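Local coordinates for vinylacetyl-CoA Delta-isomerase (Nitrosopumilus maritimus SCM1, PDB 6VJR), which probably acts as a flavin- and iron-sulfur-dependent 4-hydroxybutyryl-CoA dehydratase with vinylacetyl-CoA delta-isomerase activity, at residues K176-S181 / V262-D267. Numbering follows the deposited sequence.
Sequences KGVYVS and VFIPWD
Strands 177-181 and 262-265 run antiparallel, their axes 4.6 Å apart at closest approach, and pair within a mixed beta-sheet, where strand 169-173 also bonds to 177-188, in the beta domain of a fold related to that of the acyl-CoA dehydrogenases. Val178 and Ile264 form a hydrogen-bonded pair, closed by Val178 N to Ile264 O and by the straighter Ile264 N to Val178 O bond (2.8 Å, 168° at the hydrogen); Val180 and Val262 form the next. The ladder ends where Trp266 N, entering a 3-10 turn, binds a lone pair of Lys176 O at 3.1 Å. Val178, Val180, Val262 and Ile264 share the buried face, packed on Ile213 and Ile217 of strand 213-218. On the other face, Phe263, its CG anti to the backbone N (chi1 177°), extends along its strand, so that CE1 comes 3.6 Å from Gly177 CA, and sets CD1 over one face of the Tyr179 ring, 3.5 Å from Tyr179 CZ, with the planes at 49°. Tyr179 OH is hydrogen-bonded to Asp174 OD2. Gly177 lies between two aromatic residues: its CA also sits over the five-membered ring of Trp266, 3.6 Å from its centroid, in a CH-pi contact, and the indole's far end, CZ3, meets Val178 CG1 at 3.4 Å.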
loop_
_atom_site.group_PDB
_atom_site.type_symbol
_atom_site.label_atom_id
_atom_site.label_comp_id
_atom_site.label_asym_id
_atom_site.label_seq_id
_atom_site.Cartn_x
_atom_site.Cartn_y
_atom_site.Cartn_z
ATOM N N LYS A 176 -53.522 -6.130 -19.693
ATOM C CA LYS A 176 -52.640 -7.226 -20.062
ATOM C C LYS A 176 -51.223 -7.060 -19.467
ATOM O O LYS A 176 -50.442 -8.016 -19.402
ATOM C CB LYS A 176 -52.536 -7.270 -21.592
ATOM C CG LYS A 176 -53.803 -7.640 -22.368
ATOM C CD LYS A 176 -54.312 -9.020 -22.006
ATOM C CE LYS A 176 -55.378 -9.536 -22.916
ATOM N NZ LYS A 176 -56.103 -10.605 -22.231
ATOM N N GLY A 177 -50.864 -5.851 -19.026
ATOM C CA GLY A 177 -49.519 -5.636 -18.487
ATOM C C GLY A 177 -49.168 -4.164 -18.349
ATOM O O GLY A 177 -50.052 -3.316 -18.323
ATOM N N VAL A 178 -47.865 -3.906 -18.196
ATOM C CA VAL A 178 -47.326 -2.565 -18.006
ATOM C C VAL A 178 -46.505 -2.151 -19.228
ATOM O O VAL A 178 -46.029 -2.990 -20.010
ATOM C CB VAL A 178 -46.483 -2.490 -16.719
ATOM C CG1 VAL A 178 -47.261 -2.936 -15.490
ATOM C CG2 VAL A 178 -45.226 -3.318 -16.854
ATOM N N TYR A 179 -46.264 -0.841 -19.320
ATOM C CA TYR A 179 -45.414 -0.275 -20.353
ATOM C C TYR A 179 -44.347 0.532 -19.638
ATOM O O TYR A 179 -44.679 1.299 -18.729
ATOM C CB TYR A 179 -46.216 0.639 -21.295
ATOM C CG TYR A 179 -47.289 -0.131 -22.043
ATOM C CD1 TYR A 179 -48.505 -0.387 -21.434
ATOM C CD2 TYR A 179 -47.102 -0.601 -23.340
ATOM C CE1 TYR A 179 -49.525 -1.071 -22.085
ATOM C CE2 TYR A 179 -48.104 -1.303 -23.997
ATOM C CZ TYR A 179 -49.314 -1.540 -23.367
ATOM O OH TYR A 179 -50.284 -2.250 -23.998
ATOM N N VAL A 180 -43.072 0.275 -19.985
ATOM C CA VAL A 180 -41.970 0.924 -19.292
ATOM C C VAL A 180 -41.157 1.747 -20.272
ATOM O O VAL A 180 -41.038 1.395 -21.443
ATOM C CB VAL A 180 -41.036 -0.054 -18.548
ATOM C CG1 VAL A 180 -41.724 -0.792 -17.426
ATOM C CG2 VAL A 180 -40.347 -1.037 -19.478
ATOM N N SER A 181 -40.589 2.844 -19.754
ATOM C CA SER A 181 -39.650 3.675 -20.476
ATOM C C SER A 181 -38.472 3.998 -19.559
ATOM O O SER A 181 -38.608 4.077 -18.333
ATOM C CB SER A 181 -40.307 4.954 -20.981
ATOM O OG SER A 181 -41.334 4.675 -21.921
ATOM N N VAL A 262 -41.994 -0.087 -23.659
ATOM C CA VAL A 262 -41.887 -1.513 -23.835
ATOM C C VAL A 262 -42.958 -2.202 -22.994
ATOM O O VAL A 262 -43.106 -1.923 -21.811
ATOM C CB VAL A 262 -40.460 -1.967 -23.457
ATOM C CG1 VAL A 262 -40.286 -3.477 -23.530
ATOM C CG2 VAL A 262 -39.419 -1.339 -24.334
ATOM N N PHE A 263 -43.657 -3.157 -23.596
ATOM C CA PHE A 263 -44.716 -3.888 -22.935
ATOM C C PHE A 263 -44.174 -5.097 -22.196
ATOM O O PHE A 263 -43.373 -5.859 -22.743
ATOM C CB PHE A 263 -45.715 -4.364 -23.978
ATOM C CG PHE A 263 -46.819 -5.211 -23.379
ATOM C CD1 PHE A 263 -47.793 -4.623 -22.574
ATOM C CD2 PHE A 263 -46.897 -6.575 -23.630
ATOM C CE1 PHE A 263 -48.828 -5.390 -22.030
ATOM C CE2 PHE A 263 -47.931 -7.327 -23.082
ATOM C CZ PHE A 263 -48.885 -6.734 -22.289
ATOM N N ILE A 264 -44.646 -5.253 -20.962
ATOM C CA ILE A 264 -44.344 -6.416 -20.147
ATOM C C ILE A 264 -45.658 -7.001 -19.670
ATOM O O ILE A 264 -46.356 -6.345 -18.901
ATOM C CB ILE A 264 -43.442 -6.094 -18.946
ATOM C CG1 ILE A 264 -42.267 -5.215 -19.364
ATOM C CG2 ILE A 264 -43.001 -7.388 -18.269
ATOM C CD1 ILE A 264 -41.318 -4.849 -18.244
ATOM N N PRO A 265 -46.008 -8.239 -20.083
ATOM C CA PRO A 265 -47.259 -8.823 -19.655
ATOM C C PRO A 265 -47.186 -9.170 -18.170
ATOM O O PRO A 265 -46.115 -9.384 -17.628
ATOM C CB PRO A 265 -47.402 -10.062 -20.538
ATOM C CG PRO A 265 -45.994 -10.441 -20.869
ATOM C CD PRO A 265 -45.224 -9.137 -20.943
ATOM N N TRP A 266 -48.334 -9.257 -17.506
ATOM C CA TRP A 266 -48.358 -9.510 -16.075
ATOM C C TRP A 266 -47.523 -10.721 -15.679
ATOM O O TRP A 266 -46.916 -10.725 -14.617
ATOM C CB TRP A 266 -49.806 -9.662 -15.597
ATOM C CG TRP A 266 -50.566 -8.375 -15.665
ATOM C CD1 TRP A 266 -51.750 -8.166 -16.303
ATOM C CD2 TRP A 266 -50.189 -7.107 -15.082
ATOM N NE1 TRP A 266 -52.137 -6.866 -16.152
ATOM C CE2 TRP A 266 -51.211 -6.191 -15.415
ATOM C CE3 TRP A 266 -49.116 -6.659 -14.312
ATOM C CZ2 TRP A 266 -51.188 -4.862 -15.015
ATOM C CZ3 TRP A 266 -49.106 -5.344 -13.895
ATOM C CH2 TRP A 266 -50.124 -4.462 -14.249
ATOM N N ASP A 267 -47.505 -11.772 -16.503
ATOM C CA ASP A 267 -46.823 -12.984 -16.083
ATOM C C ASP A 267 -45.308 -12.799 -16.005
ATOM O O ASP A 267 -44.618 -13.655 -15.466
ATOM C CB ASP A 267 -47.086 -14.152 -17.015
ATOM C CG ASP A 267 -46.829 -13.867 -18.485
ATOM O OD1 ASP A 267 -47.724 -13.329 -19.152
ATOM O OD2 ASP A 267 -45.741 -14.169 -18.954
#